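PDB 6B7K: endo-alpha-(1->5)-L-arabinanase from Bacillus licheniformis, which probably catalyses the internal hydrolysis of (1->5)-alpha-arabinofuranosidic linkages in arabinan and carries bound calcium. Local coordinates for residues N19-P24 with S284-N289; S25-G30 with P83-Y88; N31-F36 with I47-G52; Y220-G225 with T248-G253. One frame throughout, in Å; residues are numbered along the deposited sequence.

Contact 1 (N19-P24 with S284-N289)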
loop_
_atom_site.group_PDB
_atom_site.type_symbol
_atom_site.label_atom_id
_atom_site.label_comp_id
_atom_site.label_asym_id
_atom_site.label_seq_id
_atom_site.Cartn_x
_atom_site.Cartn_y
_atom_site.Cartn_z
ATOM N N ASN A 19 3.567 4.819 -17.829
ATOM C CA ASN A 19 3.766 5.097 -16.413
ATOM C C ASN A 19 2.456 5.303 -15.660
ATOM O O ASN A 19 2.461 5.882 -14.566
ATOM C CB ASN A 19 4.673 6.319 -16.242
ATOM C CG ASN A 19 4.098 7.567 -16.883
ATOM O OD1 ASN A 19 3.301 7.488 -17.818
ATOM N ND2 ASN A 19 4.502 8.730 -16.383
ATOM N N PHE A 20 1.336 4.847 -16.217
ATOM C CA PHE A 20 0.068 4.925 -15.504
ATOM C C PHE A 20 0.031 3.879 -14.401
ATOM O O PHE A 20 0.379 2.715 -14.623
ATOM C CB PHE A 20 -1.107 4.717 -16.461
ATOM C CG PHE A 20 -2.413 4.443 -15.763
ATOM C CD1 PHE A 20 -3.198 5.486 -15.305
ATOM C CD2 PHE A 20 -2.856 3.143 -15.561
ATOM C CE1 PHE A 20 -4.399 5.245 -14.662
ATOM C CE2 PHE A 20 -4.056 2.896 -14.916
ATOM C CZ PHE A 20 -4.828 3.949 -14.466
ATOM N N ILE A 21 -0.406 4.289 -13.210
ATOM C CA ILE A 21 -0.497 3.384 -12.071
ATOM C C ILE A 21 -1.483 3.974 -11.076
ATOM O O ILE A 21 -1.790 5.166 -11.114
ATOM C CB ILE A 21 0.891 3.152 -11.421
ATOM C CG1 ILE A 21 0.905 1.834 -10.647
ATOM C CG2 ILE A 21 1.249 4.313 -10.502
ATOM C CD1 ILE A 21 0.564 0.634 -11.495
ATOM N N HIS A 22 -1.991 3.128 -10.186
ATOM C CA HIS A 22 -2.813 3.577 -9.074
ATOM C C HIS A 22 -2.634 2.593 -7.929
ATOM O O HIS A 22 -2.739 1.380 -8.134
ATOM C CB HIS A 22 -4.286 3.681 -9.473
ATOM C CG HIS A 22 -5.067 4.642 -8.632
ATOM N ND1 HIS A 22 -5.860 4.237 -7.582
ATOM C CD2 HIS A 22 -5.167 5.991 -8.681
ATOM C CE1 HIS A 22 -6.422 5.295 -7.024
ATOM N NE2 HIS A 22 -6.017 6.372 -7.673
ATOM N N ASP A 23 -2.356 3.123 -6.735
ATOM C CA ASP A 23 -2.051 2.331 -5.549
ATOM C C ASP A 23 -0.845 1.428 -5.803
ATOM O O ASP A 23 -0.976 0.198 -5.770
ATOM C CB ASP A 23 -3.269 1.502 -5.135
ATOM C CG ASP A 23 -4.539 2.333 -5.055
ATOM O OD1 ASP A 23 -4.519 3.393 -4.393
ATOM O OD2 ASP A 23 -5.554 1.930 -5.664
ATOM N N PRO A 24 0.339 1.990 -6.043
ATOM C CA PRO A 24 1.489 1.173 -6.429
ATOM C C PRO A 24 2.242 0.584 -5.242
ATOM O O PRO A 24 2.174 1.069 -4.109
ATOM C CB PRO A 24 2.375 2.179 -7.175
ATOM C CG PRO A 24 2.137 3.446 -6.449
ATOM C CD PRO A 24 0.679 3.425 -6.032
ATOM N N SER A 284 -3.674 9.342 -13.036
ATOM C CA SER A 284 -2.659 9.031 -12.037
ATOM C C SER A 284 -1.437 8.392 -12.686
ATOM O O SER A 284 -1.549 7.390 -13.399
ATOM C CB SER A 284 -3.236 8.102 -10.970
ATOM O OG SER A 284 -3.767 6.927 -11.554
ATOM N N LYS A 285 -0.269 8.974 -12.432
ATOM C CA LYS A 285 1.004 8.485 -12.939
ATOM C C LYS A 285 1.828 7.902 -11.795
ATOM O O LYS A 285 1.437 7.941 -10.625
ATOM C CB LYS A 285 1.768 9.607 -13.646
ATOM C CG LYS A 285 0.957 10.348 -14.692
ATOM C CD LYS A 285 0.580 9.434 -15.838
ATOM C CE LYS A 285 -0.077 10.213 -16.959
ATOM N NZ LYS A 285 -0.289 9.366 -18.163
ATOM N N LEU A 286 2.988 7.357 -12.146
ATOM C CA LEU A 286 3.912 6.778 -11.182
ATOM C C LEU A 286 4.973 7.805 -10.810
ATOM O O LEU A 286 5.615 8.389 -11.688
ATOM C CB LEU A 286 4.568 5.518 -11.749
ATOM C CG LEU A 286 5.620 4.838 -10.870
ATOM C CD1 LEU A 286 5.010 4.414 -9.544
ATOM C CD2 LEU A 286 6.234 3.650 -11.593
ATOM N N LEU A 287 5.148 8.027 -9.510
ATOM C CA LEU A 287 6.165 8.932 -8.991
ATOM C C LEU A 287 7.050 8.162 -8.024
ATOM O O LEU A 287 6.555 7.570 -7.058
ATOM C CB LEU A 287 5.536 10.143 -8.300
ATOM C CG LEU A 287 5.027 11.248 -9.225
ATOM C CD1 LEU A 287 4.704 12.498 -8.426
ATOM C CD2 LEU A 287 6.052 11.548 -10.308
ATOM N N ILE A 288 8.354 8.169 -8.286
ATOM C CA ILE A 288 9.327 7.439 -7.486
ATOM C C ILE A 288 10.372 8.421 -6.985
ATOM O O ILE A 288 10.885 9.241 -7.756
ATOM C CB ILE A 288 9.985 6.303 -8.290
ATOM C CG1 ILE A 288 8.915 5.420 -8.931
ATOM C CG2 ILE A 288 10.882 5.475 -7.393
ATOM C CD1 ILE A 288 9.476 4.347 -9.810
ATOM N N ASN A 289 10.686 8.338 -5.696
ATOM C CA ASN A 289 11.677 9.199 -5.072
ATOM C C ASN A 289 12.650 8.358 -4.264
ATOM O O ASN A 289 12.275 7.339 -3.681
ATOM C CB ASN A 289 11.026 10.238 -4.149
ATOM C CG ASN A 289 10.392 11.375 -4.910
ATOM O OD1 ASN A 289 10.967 12.459 -5.016
ATOM N ND2 ASN A 289 9.204 11.137 -5.448
#
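The loop 19-24 meets strand 284-289 through a single backbone bridge, F20 with K285, their CA atoms 4.5 Å apart. Two weak main-chain bonds flank it: L286 N gives to N19 O, with the N-H bent to 124°, and I21 N gives to S284 O. The firmer link comes from a side chain. S284 OG, set between the backbone N and the carbonyl carbon (chi1 56°), donates to I21 O over 2.7 Å and reaches it from above the carbonyl plane. The same OG lies at the edge of the H22 ring, 3.3 Å from CD2. H22 NE2 bonds to Y276 OH, and its ND1 gives a weak bond to D23 OD2. I21 puts CG2 against L286, 3.7 Å from CB. L286 CD1 also reaches P24 CB, at 4.2 Å. N19 and K285 cross obliquely, with N19 OD1 3.9 Å from K285 CD, while N19 ND2 bonds to T15 OG1. An alanine at N19 would probably loosen the loop start, since the bond to T15 and the amide beside the lysine chain would go. The fold is the five-bladed beta-propeller of GH43, and this contact joins the last blade to the loop that leads into strand 25-29 of the first. D23 is the predicted proton acceptor. This is consistent with a second-shell role: S284 OG grips I21 O just before H22, and H22 in turn gives its weak bond to the D23 carboxylate, whose OD2 also bonds to T38 OG1.

Contact 2 (S25-G30 with P83-Y88). With CA (calcium ion), chain F.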
loop_
_atom_site.group_PDB
_atom_site.type_symbol
_atom_site.label_atom_id
_atom_site.label_comp_id
_atom_site.label_asym_id
_atom_site.label_seq_id
_atom_site.Cartn_x
_atom_site.Cartn_y
_atom_site.Cartn_z
ATOM N N SER A 25 2.975 -0.489 -5.539
ATOM C CA SER A 25 3.912 -1.103 -4.605
ATOM C C SER A 25 5.106 -1.585 -5.411
ATOM O O SER A 25 4.946 -2.387 -6.335
ATOM C CB SER A 25 3.268 -2.264 -3.841
ATOM O OG SER A 25 4.158 -2.809 -2.880
ATOM N N ILE A 26 6.297 -1.098 -5.066
ATOM C CA ILE A 26 7.494 -1.331 -5.866
ATOM C C ILE A 26 8.245 -2.543 -5.339
ATOM O O ILE A 26 8.270 -2.828 -4.132
ATOM C CB ILE A 26 8.400 -0.080 -5.890
ATOM C CG1 ILE A 26 9.541 -0.251 -6.895
ATOM C CG2 ILE A 26 8.960 0.207 -4.510
ATOM C CD1 ILE A 26 9.086 -0.453 -8.322
ATOM N N ILE A 27 8.857 -3.276 -6.269
ATOM C CA ILE A 27 9.769 -4.377 -5.982
ATOM C C ILE A 27 10.796 -4.387 -7.110
ATOM O O ILE A 27 10.671 -3.656 -8.095
ATOM C CB ILE A 27 9.024 -5.728 -5.859
ATOM C CG1 ILE A 27 9.932 -6.842 -5.309
ATOM C CG2 ILE A 27 8.413 -6.131 -7.195
ATOM C CD1 ILE A 27 10.577 -6.527 -3.978
ATOM N N LYS A 28 11.828 -5.217 -6.967
ATOM C CA LYS A 28 12.962 -5.178 -7.886
ATOM C C LYS A 28 13.641 -6.538 -7.851
ATOM O O LYS A 28 14.299 -6.869 -6.860
ATOM C CB LYS A 28 13.920 -4.065 -7.489
ATOM C CG LYS A 28 14.906 -3.648 -8.555
ATOM C CD LYS A 28 15.920 -2.699 -7.955
ATOM C CE LYS A 28 16.962 -2.271 -8.964
ATOM N NZ LYS A 28 17.545 -3.421 -9.700
ATOM N N GLU A 29 13.472 -7.317 -8.914
ATOM C CA GLU A 29 14.066 -8.642 -9.033
ATOM C C GLU A 29 15.157 -8.586 -10.098
ATOM O O GLU A 29 14.875 -8.274 -11.262
ATOM C CB GLU A 29 13.010 -9.687 -9.397
ATOM C CG GLU A 29 13.575 -11.063 -9.703
ATOM C CD GLU A 29 12.514 -12.026 -10.202
ATOM O OE1 GLU A 29 11.697 -12.498 -9.387
ATOM O OE2 GLU A 29 12.493 -12.305 -11.418
ATOM N N GLY A 30 16.389 -8.894 -9.703
ATOM C CA GLY A 30 17.503 -8.678 -10.598
ATOM C C GLY A 30 17.668 -7.199 -10.865
ATOM O O GLY A 30 17.575 -6.362 -9.958
ATOM N N PRO A 83 -2.218 -3.688 -4.498
ATOM C CA PRO A 83 -1.374 -4.848 -4.212
ATOM C C PRO A 83 -0.143 -4.455 -3.409
ATOM O O PRO A 83 0.293 -3.303 -3.403
ATOM C CB PRO A 83 -0.987 -5.350 -5.605
ATOM C CG PRO A 83 -0.982 -4.123 -6.434
ATOM C CD PRO A 83 -2.059 -3.223 -5.889
ATOM N N ASP A 84 0.407 -5.446 -2.712
ATOM C CA ASP A 84 1.661 -5.292 -1.983
ATOM C C ASP A 84 2.569 -6.460 -2.330
ATOM O O ASP A 84 2.177 -7.620 -2.176
ATOM C CB ASP A 84 1.436 -5.221 -0.472
ATOM C CG ASP A 84 2.732 -5.054 0.294
ATOM O OD1 ASP A 84 3.474 -4.093 0.001
ATOM O OD2 ASP A 84 3.017 -5.882 1.185
ATOM N N ILE A 85 3.778 -6.154 -2.788
ATOM C CA ILE A 85 4.731 -7.156 -3.241
ATOM C C ILE A 85 5.998 -7.052 -2.403
ATOM O O ILE A 85 6.494 -5.951 -2.136
ATOM C CB ILE A 85 5.043 -6.985 -4.744
ATOM C CG1 ILE A 85 6.045 -8.041 -5.217
ATOM C CG2 ILE A 85 5.525 -5.568 -5.032
ATOM C CD1 ILE A 85 5.522 -9.460 -5.122
ATOM N N SER A 86 6.518 -8.202 -1.983
ATOM C CA SER A 86 7.758 -8.240 -1.222
ATOM C C SER A 86 8.298 -9.661 -1.239
ATOM O O SER A 86 7.562 -10.624 -1.470
ATOM C CB SER A 86 7.550 -7.760 0.218
ATOM O OG SER A 86 6.531 -8.507 0.857
ATOM N N TYR A 87 9.599 -9.776 -0.994
ATOM C CA TYR A 87 10.270 -11.062 -0.885
ATOM C C TYR A 87 10.622 -11.308 0.575
ATOM O O TYR A 87 11.204 -10.437 1.231
ATOM C CB TYR A 87 11.524 -11.102 -1.761
ATOM C CG TYR A 87 12.151 -12.474 -1.891
ATOM C CD1 TYR A 87 11.701 -13.377 -2.845
ATOM C CD2 TYR A 87 13.199 -12.863 -1.065
ATOM C CE1 TYR A 87 12.275 -14.630 -2.972
ATOM C CE2 TYR A 87 13.779 -14.112 -1.184
ATOM C CZ TYR A 87 13.313 -14.992 -2.140
ATOM O OH TYR A 87 13.886 -16.237 -2.264
ATOM N N TYR A 88 10.260 -12.483 1.083
ATOM C CA TYR A 88 10.475 -12.798 2.486
ATOM C C TYR A 88 10.407 -14.304 2.678
ATOM O O TYR A 88 9.535 -14.967 2.111
ATOM C CB TYR A 88 9.439 -12.103 3.375
ATOM C CG TYR A 88 9.321 -12.689 4.761
ATOM C CD1 TYR A 88 10.318 -12.493 5.706
ATOM C CD2 TYR A 88 8.209 -13.432 5.128
ATOM C CE1 TYR A 88 10.211 -13.022 6.977
ATOM C CE2 TYR A 88 8.093 -13.967 6.398
ATOM C CZ TYR A 88 9.096 -13.756 7.318
ATOM O OH TYR A 88 8.985 -14.285 8.583
HETATM CA CA CA F . 5.045 -2.684 1.221
HETATM O O HOH W 1 8.973 -4.554 -1.907
HETATM O O HOH W 2 7.576 -2.159 1.593
#
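No direct main-chain hydrogen bond joins these two strands, although they run nearly parallel, at 25° and 6.2 Å between axes. They belong to adjacent blades of the beta-propeller, 25-29 in the first and 81-87 in the second, each at the end of its sheet. A serine hydroxyl and a water bridge the gap instead. S25 OG, anti to its backbone N, accepts a long, weak bond from I85 N at 3.4 Å; it is also hydrogen-bonded to D264 OD2. One water donates to both I26 O and I85 O, 2.9 Å from each. Beside this polar seam I27 and I85 cross at about a right angle. I85 CG2 packs on I27 CB at 3.6 Å, and I85 CG1 meets I27 CG2. F36 of the first blade covers I85. D84 points its CB away from strand 25-29, but its carboxylate turns back to the calcium. D142 and D264 complete the protein part of that site. An alanine at D84 would probably weaken calcium binding, because a ligand and the bond from L143 N to OD2 would be lost. D84 OD1 binds the ion at 2.4 Å, and a water sits on it at 2.6 Å.

Contact 3 (N31-F36 with I47-G52)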
loop_
_atom_site.group_PDB
_atom_site.type_symbol
_atom_site.label_atom_id
_atom_site.label_comp_id
_atom_site.label_asym_id
_atom_site.label_seq_id
_atom_site.Cartn_x
_atom_site.Cartn_y
_atom_site.Cartn_z
ATOM N N ASN A 31 17.901 -6.859 -12.131
ATOM C CA ASN A 31 17.995 -5.468 -12.551
ATOM C C ASN A 31 16.656 -4.882 -12.976
ATOM O O ASN A 31 16.614 -3.724 -13.401
ATOM C CB ASN A 31 18.996 -5.329 -13.702
ATOM C CG ASN A 31 20.413 -5.094 -13.219
ATOM O OD1 ASN A 31 20.630 -4.544 -12.139
ATOM N ND2 ASN A 31 21.386 -5.508 -14.021
ATOM N N THR A 32 15.568 -5.640 -12.867
ATOM C CA THR A 32 14.267 -5.220 -13.370
ATOM C C THR A 32 13.391 -4.724 -12.228
ATOM O O THR A 32 13.174 -5.442 -11.245
ATOM C CB THR A 32 13.571 -6.369 -14.100
ATOM O OG1 THR A 32 14.416 -6.850 -15.153
ATOM C CG2 THR A 32 12.252 -5.895 -14.693
ATOM N N TRP A 33 12.890 -3.499 -12.362
ATOM C CA TRP A 33 11.914 -2.975 -11.420
ATOM C C TRP A 33 10.523 -3.470 -11.794
ATOM O O TRP A 33 10.187 -3.582 -12.976
ATOM C CB TRP A 33 11.927 -1.445 -11.415
ATOM C CG TRP A 33 13.268 -0.806 -11.189
ATOM C CD1 TRP A 33 14.254 -0.617 -12.114
ATOM C CD2 TRP A 33 13.753 -0.238 -9.967
ATOM N NE1 TRP A 33 15.328 0.020 -11.541
ATOM C CE2 TRP A 33 15.045 0.265 -10.223
ATOM C CE3 TRP A 33 13.224 -0.112 -8.680
ATOM C CZ2 TRP A 33 15.813 0.884 -9.241
ATOM C CZ3 TRP A 33 13.988 0.501 -7.707
ATOM C CH2 TRP A 33 15.270 0.990 -7.991
ATOM N N TYR A 34 9.713 -3.764 -10.779
ATOM C CA TYR A 34 8.322 -4.158 -10.976
ATOM C C TYR A 34 7.445 -3.326 -10.056
ATOM O O TYR A 34 7.639 -3.332 -8.835
ATOM C CB TYR A 34 8.111 -5.653 -10.705
ATOM C CG TYR A 34 8.752 -6.567 -11.723
ATOM C CD1 TYR A 34 8.141 -6.811 -12.947
ATOM C CD2 TYR A 34 9.963 -7.195 -11.458
ATOM C CE1 TYR A 34 8.722 -7.648 -13.882
ATOM C CE2 TYR A 34 10.551 -8.035 -12.385
ATOM C CZ TYR A 34 9.928 -8.258 -13.596
ATOM O OH TYR A 34 10.514 -9.093 -14.522
ATOM N N THR A 35 6.488 -2.613 -10.638
ATOM C CA THR A 35 5.479 -1.886 -9.883
ATOM C C THR A 35 4.152 -2.620 -10.017
ATOM O O THR A 35 3.618 -2.751 -11.124
ATOM C CB THR A 35 5.341 -0.444 -10.370
ATOM O OG1 THR A 35 6.553 0.275 -10.114
ATOM C CG2 THR A 35 4.195 0.248 -9.648
ATOM N N PHE A 36 3.642 -3.122 -8.896
ATOM C CA PHE A 36 2.312 -3.711 -8.843
ATOM C C PHE A 36 1.304 -2.627 -8.484
ATOM O O PHE A 36 1.547 -1.821 -7.580
ATOM C CB PHE A 36 2.261 -4.848 -7.820
ATOM C CG PHE A 36 3.003 -6.089 -8.245
ATOM C CD1 PHE A 36 4.387 -6.130 -8.228
ATOM C CD2 PHE A 36 2.312 -7.220 -8.646
ATOM C CE1 PHE A 36 5.069 -7.271 -8.612
ATOM C CE2 PHE A 36 2.987 -8.366 -9.032
ATOM C CZ PHE A 36 4.367 -8.391 -9.014
ATOM N N ILE A 47 3.741 -3.158 -14.234
ATOM C CA ILE A 47 4.585 -2.506 -15.224
ATOM C C ILE A 47 6.037 -2.685 -14.809
ATOM O O ILE A 47 6.362 -2.737 -13.618
ATOM C CB ILE A 47 4.232 -1.013 -15.410
ATOM C CG1 ILE A 47 4.230 -0.276 -14.071
ATOM C CG2 ILE A 47 2.879 -0.874 -16.081
ATOM C CD1 ILE A 47 3.845 1.184 -14.194
ATOM N N LYS A 48 6.911 -2.794 -15.805
ATOM C CA LYS A 48 8.310 -3.137 -15.602
ATOM C C LYS A 48 9.208 -2.009 -16.094
ATOM O O LYS A 48 8.787 -1.143 -16.867
ATOM C CB LYS A 48 8.660 -4.443 -16.331
ATOM C CG LYS A 48 8.283 -4.433 -17.806
ATOM C CD LYS A 48 8.405 -5.808 -18.443
ATOM C CE LYS A 48 9.843 -6.288 -18.455
ATOM N NZ LYS A 48 9.991 -7.547 -19.235
ATOM N N SER A 49 10.462 -2.035 -15.642
ATOM C CA SER A 49 11.427 -1.013 -16.024
ATOM C C SER A 49 12.839 -1.552 -15.840
ATOM O O SER A 49 13.125 -2.238 -14.857
ATOM C CB SER A 49 11.246 0.263 -15.199
ATOM O OG SER A 49 12.214 1.231 -15.558
ATOM N N THR A 50 13.713 -1.222 -16.792
ATOM C CA THR A 50 15.122 -1.590 -16.720
ATOM C C THR A 50 15.967 -0.528 -16.028
ATOM O O THR A 50 16.934 -0.868 -15.334
ATOM C CB THR A 50 15.669 -1.844 -18.132
ATOM O OG1 THR A 50 14.944 -2.921 -18.741
ATOM C CG2 THR A 50 17.150 -2.199 -18.099
ATOM N N ASP A 51 15.615 0.749 -16.187
ATOM C CA ASP A 51 16.386 1.848 -15.626
ATOM C C ASP A 51 15.690 2.566 -14.478
ATOM O O ASP A 51 16.334 3.378 -13.802
ATOM C CB ASP A 51 16.725 2.869 -16.726
ATOM C CG ASP A 51 15.502 3.311 -17.517
ATOM O OD1 ASP A 51 14.365 3.023 -17.090
ATOM O OD2 ASP A 51 15.681 3.947 -18.578
ATOM N N GLY A 52 14.407 2.295 -14.239
ATOM C CA GLY A 52 13.640 3.004 -13.239
ATOM C C GLY A 52 12.907 4.225 -13.750
ATOM O O GLY A 52 12.058 4.765 -13.027
#
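The hydroxyl S49 OG is gripped by two bonds: it accepts from G52 N at 2.8 Å and donates to N54 O. The first makes an ST motif, and OG reaches it by standing anti to its own backbone N (chi1 178°). This fixes the turn that follows strand 44-49. The turn carries G52 over the indole of W33. G52 CA lies 4.0 Å from the centroid of the five-membered ring, over one face, a CH-pi contact. A CB on G52 would be jammed against D51 O and come close to W33 NE1. S49 O sits at the indole edge, 3.4 Å from W33 CD1.

The strands 32-36 and 47-49 form an antiparallel hairpin. W33 with S49 and T35 with I47 are hydrogen-bonded pairs, and Y34 with K48 is the non-hydrogen-bonded pair between them. The straightest bond runs from T35 N to I47 O, 3.0 Å long at 173°. W33 N meets S49 O nearly along the carbonyl axis. On the face of W33 and T35, T35 CB rests on I47 CG1 at 3.9 Å. On the other face Y34 and K48 lie side by side, pointing the same way, with Y34 CE1 4.0 Å from K48 CB.

These are the two middle strands of the first propeller blade. Strand 25-29 flanks 32-38, where K28 makes a cation-pi contact with W33. Strand 54-61 flanks 44-49, and its W55 touches W33, T35 and S49. W13 meets the W33 ring edge-to-face, while F36 packs on P83 and I85 of strand 81-87.

Contact 4 (Y220-G225 with T248-G253)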
loop_
_atom_site.group_PDB
_atom_site.type_symbol
_atom_site.label_atom_id
_atom_site.label_comp_id
_atom_site.label_asym_id
_atom_site.label_seq_id
_atom_site.Cartn_x
_atom_site.Cartn_y
_atom_site.Cartn_z
ATOM N N TYR A 220 -5.210 14.503 -1.536
ATOM C CA TYR A 220 -4.516 13.301 -1.114
ATOM C C TYR A 220 -3.152 13.705 -0.581
ATOM O O TYR A 220 -2.410 14.433 -1.250
ATOM C CB TYR A 220 -4.385 12.308 -2.281
ATOM C CG TYR A 220 -4.609 10.837 -1.947
ATOM C CD1 TYR A 220 -5.271 10.453 -0.788
ATOM C CD2 TYR A 220 -4.156 9.833 -2.804
ATOM C CE1 TYR A 220 -5.475 9.112 -0.490
ATOM C CE2 TYR A 220 -4.353 8.491 -2.511
ATOM C CZ TYR A 220 -5.008 8.138 -1.355
ATOM O OH TYR A 220 -5.205 6.807 -1.077
ATOM N N LYS A 221 -2.815 13.226 0.612
ATOM C CA LYS A 221 -1.565 13.582 1.261
ATOM C C LYS A 221 -0.866 12.319 1.741
ATOM O O LYS A 221 -1.448 11.234 1.776
ATOM C CB LYS A 221 -1.802 14.546 2.428
ATOM C CG LYS A 221 -2.379 15.879 2.008
ATOM C CD LYS A 221 -2.873 16.635 3.224
ATOM C CE LYS A 221 -3.652 17.867 2.817
ATOM N NZ LYS A 221 -4.863 17.496 2.037
ATOM N N ILE A 222 0.404 12.475 2.105
ATOM C CA ILE A 222 1.224 11.393 2.639
ATOM C C ILE A 222 1.766 11.849 3.985
ATOM O O ILE A 222 2.467 12.866 4.064
ATOM C CB ILE A 222 2.370 11.015 1.689
ATOM C CG1 ILE A 222 1.815 10.441 0.383
ATOM C CG2 ILE A 222 3.311 10.023 2.358
ATOM C CD1 ILE A 222 2.877 10.143 -0.647
ATOM N N ALA A 223 1.438 11.104 5.039
ATOM C CA ALA A 223 1.844 11.435 6.397
ATOM C C ALA A 223 2.492 10.221 7.047
ATOM O O ALA A 223 2.164 9.076 6.722
ATOM C CB ALA A 223 0.653 11.904 7.241
ATOM N N TYR A 224 3.405 10.481 7.980
ATOM C CA TYR A 224 4.209 9.433 8.590
ATOM C C TYR A 224 4.261 9.608 10.102
ATOM O O TYR A 224 3.934 10.669 10.641
ATOM C CB TYR A 224 5.636 9.415 8.013
ATOM C CG TYR A 224 6.343 10.749 8.066
ATOM C CD1 TYR A 224 6.157 11.695 7.068
ATOM C CD2 TYR A 224 7.203 11.062 9.110
ATOM C CE1 TYR A 224 6.799 12.916 7.108
ATOM C CE2 TYR A 224 7.855 12.282 9.157
ATOM C CZ TYR A 224 7.646 13.205 8.153
ATOM O OH TYR A 224 8.286 14.421 8.191
ATOM N N GLY A 225 4.680 8.541 10.780
ATOM C CA GLY A 225 4.831 8.556 12.223
ATOM C C GLY A 225 5.783 7.471 12.665
ATOM O O GLY A 225 6.051 6.517 11.928
ATOM N N THR A 248 2.586 13.869 10.355
ATOM C CA THR A 248 3.417 14.893 9.736
ATOM C C THR A 248 3.423 14.672 8.228
ATOM O O THR A 248 3.784 13.589 7.756
ATOM C CB THR A 248 4.836 14.852 10.294
ATOM O OG1 THR A 248 5.282 13.493 10.350
ATOM C CG2 THR A 248 4.880 15.462 11.686
ATOM N N ILE A 249 3.024 15.692 7.477
ATOM C CA ILE A 249 2.825 15.557 6.039
ATOM C C ILE A 249 4.179 15.530 5.340
ATOM O O ILE A 249 4.982 16.459 5.477
ATOM C CB ILE A 249 1.944 16.688 5.497
ATOM C CG1 ILE A 249 0.514 16.530 6.019
ATOM C CG2 ILE A 249 1.967 16.703 3.978
ATOM C CD1 ILE A 249 -0.408 17.654 5.617
ATOM N N LEU A 250 4.434 14.460 4.591
ATOM C CA LEU A 250 5.646 14.347 3.792
ATOM C C LEU A 250 5.475 14.926 2.398
ATOM O O LEU A 250 6.451 15.406 1.807
ATOM C CB LEU A 250 6.071 12.879 3.679
ATOM C CG LEU A 250 7.365 12.583 2.921
ATOM C CD1 LEU A 250 8.557 13.232 3.611
ATOM C CD2 LEU A 250 7.568 11.084 2.781
ATOM N N ASP A 251 4.258 14.896 1.862
ATOM C CA ASP A 251 4.008 15.381 0.508
ATOM C C ASP A 251 2.532 15.719 0.377
ATOM O O ASP A 251 1.678 14.849 0.573
ATOM C CB ASP A 251 4.419 14.330 -0.523
ATOM C CG ASP A 251 4.283 14.828 -1.946
ATOM O OD1 ASP A 251 4.165 16.057 -2.141
ATOM O OD2 ASP A 251 4.288 13.989 -2.871
ATOM N N SER A 252 2.232 16.976 0.050
ATOM C CA SER A 252 0.868 17.399 -0.231
ATOM C C SER A 252 0.641 17.756 -1.693
ATOM O O SER A 252 -0.501 18.028 -2.075
ATOM C CB SER A 252 0.489 18.598 0.654
ATOM O OG SER A 252 1.496 19.596 0.630
ATOM N N GLY A 253 1.682 17.755 -2.512
ATOM C CA GLY A 253 1.565 18.018 -3.930
ATOM C C GLY A 253 2.190 19.348 -4.320
ATOM O O GLY A 253 2.535 20.187 -3.486
#
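Y224 holds its ring in the crowded position, with CG between the backbone N and the carbonyl carbon (chi1 53°). This brings the ring up to T248, and the two side chains cross obliquely. T248 also sets OG1 in the crowded position (chi1 45°), and OG1 then hangs over one ring face, 3.1 Å above its plane and offset toward the rim. The same OG1 donates to Y224 O at 3.1 Å, from above the carbonyl plane. T248 CB makes a CH-pi contact with that ring. The L250 and Y224 side chains cross at about a right angle, and L250 CB sits at the ring edge, 3.5 Å from Y224 CE1.

The two segments are the outer strand pair of the fourth blade of the five-bladed propeller, antiparallel and broken by a classic beta bulge. L250 and D251 both face I222. I222 O takes two N-H groups there, L250 N at 2.6 Å and D251 N at 3.5 Å, the latter weak.

K221, its CG anti to the carbonyl carbon, crosses I249 obliquely. Its CD meets I249 CD1 at 3.6 Å, and NZ goes on to a salt bridge with D210. D251 OD1 accepts from G253 N at 3.0 Å in an Asx turn, while OD2 forms a salt bridge with R273 of the next blade. Y220 OH makes a weak hydrogen bond to E192, the predicted proton donor.

Contacts 1, 2 and 3 form one cluster round the first blade. Strand 25-29 of contact 2 lies next to strand 32-38 of contact 3 in its sheet: S25 N lies 2.8 Å from F36 O, and I27 N 2.8 Å from Y34 O, both probable hydrogen bonds. T35 of contact 3 ties in contact 1, its CG2 3.6 Å from P24 CB. D23 O of contact 1 also touches P83 CD of contact 2. The calcium held by D84 of contact 2 lies about 7 Å from the P24 side chain. Contact 4 stands apart, its centre about 23 Å from that of contact 2. Contacts 1 and 4 nevertheless reach the same predicted active site, their nearest atoms about 5 Å apart without touching.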